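Alpha/beta hydrolase (Xanthomonas campestris pv. campestris, PDB 2QJW) is an uncharacterized protein of the alpha/beta hydrolase superfamily and probably acts as a serine hydrolase on a substrate not yet identified. Local coordinates at residues W128-E131 against L132-A135; R59-R62 against L63-A67. All coordinates share one frame; numbering follows the deposited sequence.

Overall arrangement
Going from the N terminus, interaction 2 (59-62 against 63-67) comes first. It is one run of turns within helix 56-71, which packs on strand 6-10 and helix 83-92. The chain then passes through the middle strands of the parallel sheet. Interaction 1 (128-131 against 132-135) follows strand 122-127 and closes the short loop that leads into helix 135-145. The two contacts are in series, so neither nests in nor crosses the other. They lie on opposite sides of the centre of the chain. The centres of interactions 1 and 2 are about 27 Å apart, and the nearest atoms of interactions 1 and 2 are about 12 Å apart. Both are local contacts, one in a loop and one in a helix.

Interaction 1 (W128-E131 against L132-A135); sequences WHDE and LIPA
Asp130 OD1 takes two backbone N-H groups from the residues just after it. Leu132 N donates to Asp130 OD1 at 2.8 Å and meets it nearly in line with its C-O bond, although its own N-H is bent (140°). Ile133 N donates to the same Asp130 OD1 at 2.9 Å and is straighter. This second donor comes from above the carboxylate plane, 64° out of it. The two bonds bridge a turn in which the chain doubles back; segments 128-131 and 132-135 run in nearly opposite directions. The Asp130 CG is anti to its own N (chi1 -166°), which turns the carboxylate over the start of segment 132-135. The other oxygen, OD2, is hydrogen-bonded to His156 ND1.

A water closes the wider end of the loop. It donates to Trp128 O and to Asp130 O, and it accepts from Ala135 N at 2.9 Å. Ala135 is the first residue of helix 135-145, and Pro134 is its N-cap. Beside the water, Ala135 CB lies 3.9 Å from Trp128 O. Ala135 CB also makes an apolar contact with the indole, which it meets obliquely, 4.3 Å from Trp128 CE3. The pyrrole side of that ring system reaches the second subunit, where Trp128 NE1 bonds to Ala147 O of that subunit.

One further contact flanks the turn. Ile133 CD1 approaches Asp130 OD2 at 4.0 Å, a van der Waals contact of a methyl with a carboxylate oxygen. The Ile133 side chain also touches Pro106 and His156.

The geometry is consistent with Asp130 as the acid of a Ser82-His156-Asp130 triad. The two N-H groups on OD1 would help fix the carboxylate's rotation and present OD2 to His156.

Interaction 2 (R59-R62 against L63-A67); sequences RLQR and LLEIA
Gln61 NE2 donates to Glu65 OE2 at 2.6 Å, a short and nearly straight bond (171°) between side chains one turn apart. It holds for one of two Glu65 conformers and may be absent in the other. OE2 lies in the Gln61 amide plane, while NE2 meets the anti side of the carboxylate, somewhat out of its plane. The two flat groups are turned 79° against each other. A bend at chi2 of Gln61 (69°) swings its amide back to Glu65.

Backbone bonds run beneath this pair. Leu63 N, Leu64 N, Glu65 N and Ile66 N bond to the carbonyls of Arg59, Leu60, Gln61 and Arg62 respectively, each four residues back. The Arg62 O to Ile66 N bond is 3.1 Å long, and a water also donates to Arg62 O.

Van der Waals contacts are few. Arg62 CG lies 4.1 Å from Ile66 CD1, the two side chains side by side. The amide oxygen Gln61 OE1 lies 4.1 Å from the methyl Leu64 CD2 as the side chains cross.

The arginine ends turn outside the contact. Arg59 forms a salt bridge with Asp45, and Arg62 with Asp43. Leu63 and Ile66 pack on Ile8 of strand 6-10. The i to i+4 pattern is that of an alpha-helix, here packed against the central parallel sheet of an alpha/beta hydrolase.

Interaction 1 (W128-E131 against L132-A135)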
ATOM      1  N   TRP A 128       4.584 -10.229  -1.590  1.00  9.37           N
ATOM      2  CA  TRP A 128       3.689 -11.307  -1.895  1.00 11.93           C
ATOM      3  C   TRP A 128       4.432 -12.651  -1.895  1.00 11.92           C
ATOM      4  O   TRP A 128       3.795 -13.654  -1.483  1.00 13.94           O
ATOM      5  CB  TRP A 128       3.092 -11.129  -3.298  1.00 12.01           C
ATOM      6  CG  TRP A 128       1.921 -10.235  -3.410  1.00 12.47           C
ATOM      7  CD1 TRP A 128       1.810  -9.158  -4.205  1.00 10.10           C
ATOM      8  CD2 TRP A 128       0.665 -10.362  -2.737  1.00 10.80           C
ATOM      9  NE1 TRP A 128       0.579  -8.575  -4.060  1.00  9.77           N
ATOM     10  CE2 TRP A 128      -0.160  -9.312  -3.189  1.00 10.61           C
ATOM     11  CE3 TRP A 128       0.125 -11.297  -1.827  1.00 10.44           C
ATOM     12  CZ2 TRP A 128      -1.423  -9.152  -2.758  1.00 12.66           C
ATOM     13  CZ3 TRP A 128      -1.179 -11.123  -1.414  1.00 13.14           C
ATOM     14  CH2 TRP A 128      -1.930 -10.061  -1.876  1.00 13.04           C
ATOM     15  N   HIS A 129       5.651 -12.683  -2.406  1.00 10.33           N
ATOM     16  CA  HIS A 129       6.403 -13.927  -2.615  1.00 10.59           C
ATOM     17  C   HIS A 129       7.472 -14.163  -1.587  1.00 12.78           C
ATOM     18  O   HIS A 129       8.417 -14.908  -1.853  1.00 15.35           O
ATOM     19  CB  HIS A 129       7.019 -13.934  -3.985  1.00 14.30           C
ATOM     20  CG  HIS A 129       6.053 -13.581  -5.039  1.00 18.72           C
ATOM     21  ND1 HIS A 129       4.957 -14.366  -5.301  1.00 21.30           N
ATOM     22  CD2 HIS A 129       5.987 -12.522  -5.884  1.00 18.30           C
ATOM     23  CE1 HIS A 129       4.253 -13.806  -6.275  1.00 22.44           C
ATOM     24  NE2 HIS A 129       4.874 -12.704  -6.660  1.00 22.31           N
ATOM     25  N   ASP A 130       7.311 -13.615  -0.392  1.00  9.75           N
ATOM     26  CA  ASP A 130       8.274 -13.810   0.642  1.00 10.41           C
ATOM     27  C   ASP A 130       8.341 -15.327   0.922  1.00 12.49           C
ATOM     28  O   ASP A 130       7.321 -15.953   1.213  1.00 12.15           O
ATOM     29  CB  ASP A 130       7.851 -13.066   1.896  1.00  9.43           C
ATOM     30  CG  ASP A 130       8.930 -12.929   2.897  1.00 11.82           C
ATOM     31  OD1 ASP A 130       9.630 -13.917   3.217  1.00 11.64           O
ATOM     32  OD2 ASP A 130       9.149 -11.788   3.375  1.00 11.60           O
ATOM     33  N   GLU A 131       9.532 -15.899   0.771  0.50 13.80           N
ATOM     34  CA  GLU A 131       9.748 -17.335   1.026  0.50 12.58           C
ATOM     35  C   GLU A 131       9.877 -17.673   2.508  0.50 13.13           C
ATOM     36  O   GLU A 131       9.666 -18.854   2.900  0.50 14.85           O
ATOM     37  CB  GLU A 131      10.993 -17.834   0.254  0.50 12.54           C
ATOM     38  CG  GLU A 131      12.327 -17.249   0.766  0.50 11.86           C
ATOM     39  CD  GLU A 131      13.583 -17.645   0.022  0.50 18.72           C
ATOM     40  OE1 GLU A 131      13.510 -17.934  -1.160  0.50 18.23           O
ATOM     41  OE2 GLU A 131      14.665 -17.621   0.657  0.50 21.72           O
ATOM     42  N   LEU A 132      10.238 -16.686   3.336  1.00 13.22           N
ATOM     43  CA  LEU A 132      10.497 -16.886   4.774  1.00 13.60           C
ATOM     44  C   LEU A 132       9.344 -16.545   5.723  1.00 12.24           C
ATOM     45  O   LEU A 132       9.166 -17.175   6.775  1.00 12.74           O
ATOM     46  CB  LEU A 132      11.709 -16.044   5.188  1.00 13.67           C
ATOM     47  CG  LEU A 132      13.033 -16.399   4.531  1.00 19.22           C
ATOM     48  CD1 LEU A 132      14.151 -15.398   4.975  1.00 20.12           C
ATOM     49  CD2 LEU A 132      13.494 -17.850   4.806  1.00 20.35           C
ATOM     50  N   ILE A 133       8.580 -15.522   5.350  1.00 12.54           N
ATOM     51  CA  ILE A 133       7.484 -15.038   6.135  1.00 11.79           C
ATOM     52  C   ILE A 133       6.300 -15.058   5.195  1.00 11.90           C
ATOM     53  O   ILE A 133       6.108 -14.135   4.441  1.00 11.35           O
ATOM     54  CB  ILE A 133       7.751 -13.578   6.626  1.00 11.65           C
ATOM     55  CG1 ILE A 133       9.115 -13.478   7.303  1.00 11.61           C
ATOM     56  CG2 ILE A 133       6.572 -13.132   7.529  1.00 11.54           C
ATOM     57  CD1 ILE A 133       9.683 -12.031   7.376  1.00 14.00           C
ATOM     58  N   PRO A 134       5.481 -16.107   5.273  1.00 10.37           N
ATOM     59  CA  PRO A 134       4.312 -16.169   4.362  1.00 11.65           C
ATOM     60  C   PRO A 134       3.481 -14.904   4.415  1.00 11.74           C
ATOM     61  O   PRO A 134       3.124 -14.424   5.515  1.00 10.47           O
ATOM     62  CB  PRO A 134       3.543 -17.389   4.896  1.00 12.45           C
ATOM     63  CG  PRO A 134       4.593 -18.280   5.489  1.00 12.91           C
ATOM     64  CD  PRO A 134       5.546 -17.299   6.148  1.00 11.30           C
ATOM     65  N   ALA A 135       3.093 -14.409   3.252  1.00 10.51           N
ATOM     66  CA  ALA A 135       2.290 -13.180   3.201  1.00 10.49           C
ATOM     67  C   ALA A 135       1.043 -13.302   4.071  1.00 10.69           C
ATOM     68  O   ALA A 135       0.608 -12.341   4.719  1.00 10.31           O
ATOM     69  CB  ALA A 135       1.882 -12.861   1.769  1.00 12.26           C
TER
HETATM   70  O   HOH W   1       4.649 -15.212   0.926  1.00 11.13           O

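Interaction 2 (R59-R62 against L63-A67)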
ATOM      1  N   ARG A  59      19.838  -7.426  20.777  1.00 13.67           N
ATOM      2  CA  ARG A  59      19.314  -6.491  19.786  1.00 12.85           C
ATOM      3  C   ARG A  59      18.199  -5.690  20.351  1.00 13.19           C
ATOM      4  O   ARG A  59      18.152  -4.475  20.219  1.00 14.20           O
ATOM      5  CB  ARG A  59      18.788  -7.221  18.553  1.00 13.33           C
ATOM      6  CG  ARG A  59      19.614  -7.119  17.367  1.00 12.18           C
ATOM      7  CD  ARG A  59      18.908  -7.832  16.195  1.00 12.00           C
ATOM      8  NE  ARG A  59      19.555  -7.721  14.936  1.00 12.35           N
ATOM      9  CZ  ARG A  59      19.171  -6.973  13.908  1.00 13.62           C
ATOM     10  NH1 ARG A  59      18.146  -6.138  13.998  1.00 12.68           N
ATOM     11  NH2 ARG A  59      19.875  -7.052  12.809  1.00 14.33           N
ATOM     12  N   LEU A  60      17.268  -6.360  21.029  1.00 12.87           N
ATOM     13  CA  LEU A  60      16.169  -5.691  21.661  1.00 12.91           C
ATOM     14  C   LEU A  60      16.654  -4.672  22.700  1.00 13.24           C
ATOM     15  O   LEU A  60      16.137  -3.555  22.778  1.00 16.56           O
ATOM     16  CB  LEU A  60      15.206  -6.680  22.380  1.00 14.56           C
ATOM     17  CG  LEU A  60      14.440  -7.596  21.426  1.00 18.96           C
ATOM     18  CD1 LEU A  60      13.962  -8.928  22.123  1.00 19.67           C
ATOM     19  CD2 LEU A  60      13.291  -6.882  20.827  1.00 19.18           C
ATOM     20  N   GLN A  61      17.602  -5.088  23.536  1.00 15.83           N
ATOM     21  CA  GLN A  61      18.109  -4.189  24.597  1.00 13.84           C
ATOM     22  C   GLN A  61      18.845  -3.010  24.003  1.00 12.54           C
ATOM     23  O   GLN A  61      18.639  -1.883  24.470  1.00 14.30           O
ATOM     24  CB  GLN A  61      19.021  -4.952  25.556  1.00 15.13           C
ATOM     25  CG  GLN A  61      19.607  -4.069  26.668  1.00 21.16           C
ATOM     26  CD  GLN A  61      18.561  -3.597  27.662  1.00 29.82           C
ATOM     27  OE1 GLN A  61      17.544  -4.275  27.874  1.00 30.98           O
ATOM     28  NE2 GLN A  61      18.807  -2.447  28.292  1.00 34.55           N
ATOM     29  N   ARG A  62      19.630  -3.230  22.960  1.00 13.91           N
ATOM     30  CA  ARG A  62      20.383  -2.128  22.377  1.00 13.93           C
ATOM     31  C   ARG A  62      19.413  -1.103  21.765  1.00 14.49           C
ATOM     32  O   ARG A  62      19.571   0.122  21.956  1.00 12.58           O
ATOM     33  CB  ARG A  62      21.348  -2.632  21.362  1.00 10.79           C
ATOM     34  CG  ARG A  62      22.159  -1.557  20.671  1.00 11.28           C
ATOM     35  CD  ARG A  62      23.232  -2.071  19.803  1.00 11.92           C
ATOM     36  NE  ARG A  62      24.226  -2.810  20.584  1.00 12.97           N
ATOM     37  CZ  ARG A  62      25.127  -3.603  20.016  1.00 12.41           C
ATOM     38  NH1 ARG A  62      25.215  -3.698  18.700  1.00 13.72           N
ATOM     39  NH2 ARG A  62      25.978  -4.288  20.767  1.00 13.56           N
ATOM     40  N   LEU A  63      18.452  -1.571  20.967  1.00 12.60           N
ATOM     41  CA  LEU A  63      17.468  -0.656  20.401  1.00 11.41           C
ATOM     42  C   LEU A  63      16.654   0.051  21.466  1.00 12.26           C
ATOM     43  O   LEU A  63      16.376   1.223  21.318  1.00 13.42           O
ATOM     44  CB  LEU A  63      16.557  -1.381  19.415  1.00 12.79           C
ATOM     45  CG  LEU A  63      15.551  -0.511  18.704  1.00 10.17           C
ATOM     46  CD1 LEU A  63      16.190   0.714  18.010  1.00 12.62           C
ATOM     47  CD2 LEU A  63      14.761  -1.326  17.683  1.00 12.32           C
ATOM     48  N   LEU A  64      16.241  -0.656  22.546  1.00 12.65           N
ATOM     49  CA  LEU A  64      15.482  -0.051  23.614  1.00 15.37           C
ATOM     50  C   LEU A  64      16.259   1.150  24.202  1.00 12.55           C
ATOM     51  O   LEU A  64      15.698   2.229  24.399  1.00 14.58           O
ATOM     52  CB  LEU A  64      15.225  -1.100  24.706  1.00 16.34           C
ATOM     53  CG  LEU A  64      14.537  -0.648  25.998  1.00 24.53           C
ATOM     54  CD1 LEU A  64      13.194  -0.064  25.650  1.00 25.03           C
ATOM     55  CD2 LEU A  64      14.425  -1.849  26.962  1.00 23.54           C
ATOM     56  N   GLU A  65      17.550   0.948  24.416  0.50 12.34           N
ATOM     57  CA  GLU A  65      18.369   1.990  25.023  0.50 12.99           C
ATOM     58  C   GLU A  65      18.468   3.205  24.121  0.50 13.14           C
ATOM     59  O   GLU A  65      18.352   4.354  24.572  0.50 15.08           O
ATOM     60  CB  GLU A  65      19.744   1.411  25.353  0.50 12.34           C
ATOM     61  CG  GLU A  65      19.649   0.506  26.602  0.50 16.45           C
ATOM     62  CD  GLU A  65      20.977  -0.148  27.023  0.50 16.77           C
ATOM     63  OE1 GLU A  65      22.036   0.162  26.444  0.50 31.72           O
ATOM     64  OE2 GLU A  65      20.936  -0.966  27.961  0.50 27.27           O
ATOM     65  N   ILE A  66      18.666   2.962  22.826  1.00 13.86           N
ATOM     66  CA  ILE A  66      18.740   4.016  21.862  1.00 13.22           C
ATOM     67  C   ILE A  66      17.416   4.778  21.702  1.00 13.27           C
ATOM     68  O   ILE A  66      17.357   6.032  21.599  1.00 13.16           O
ATOM     69  CB  ILE A  66      19.231   3.447  20.487  1.00 12.50           C
ATOM     70  CG1 ILE A  66      20.692   2.961  20.606  1.00 13.35           C
ATOM     71  CG2 ILE A  66      19.160   4.459  19.400  1.00 11.75           C
ATOM     72  CD1 ILE A  66      21.217   2.160  19.362  1.00 14.56           C
ATOM     73  N   ALA A  67      16.307   4.033  21.686  1.00 11.97           N
ATOM     74  CA  ALA A  67      15.008   4.697  21.565  1.00 11.34           C
ATOM     75  C   ALA A  67      14.657   5.503  22.779  1.00 12.71           C
ATOM     76  O   ALA A  67      14.138   6.621  22.652  1.00 13.77           O
ATOM     77  CB  ALA A  67      13.946   3.604  21.301  1.00 12.01           C
TER
HETATM   78  O   HOH W   2      22.298   1.057  23.126  1.00 29.56           O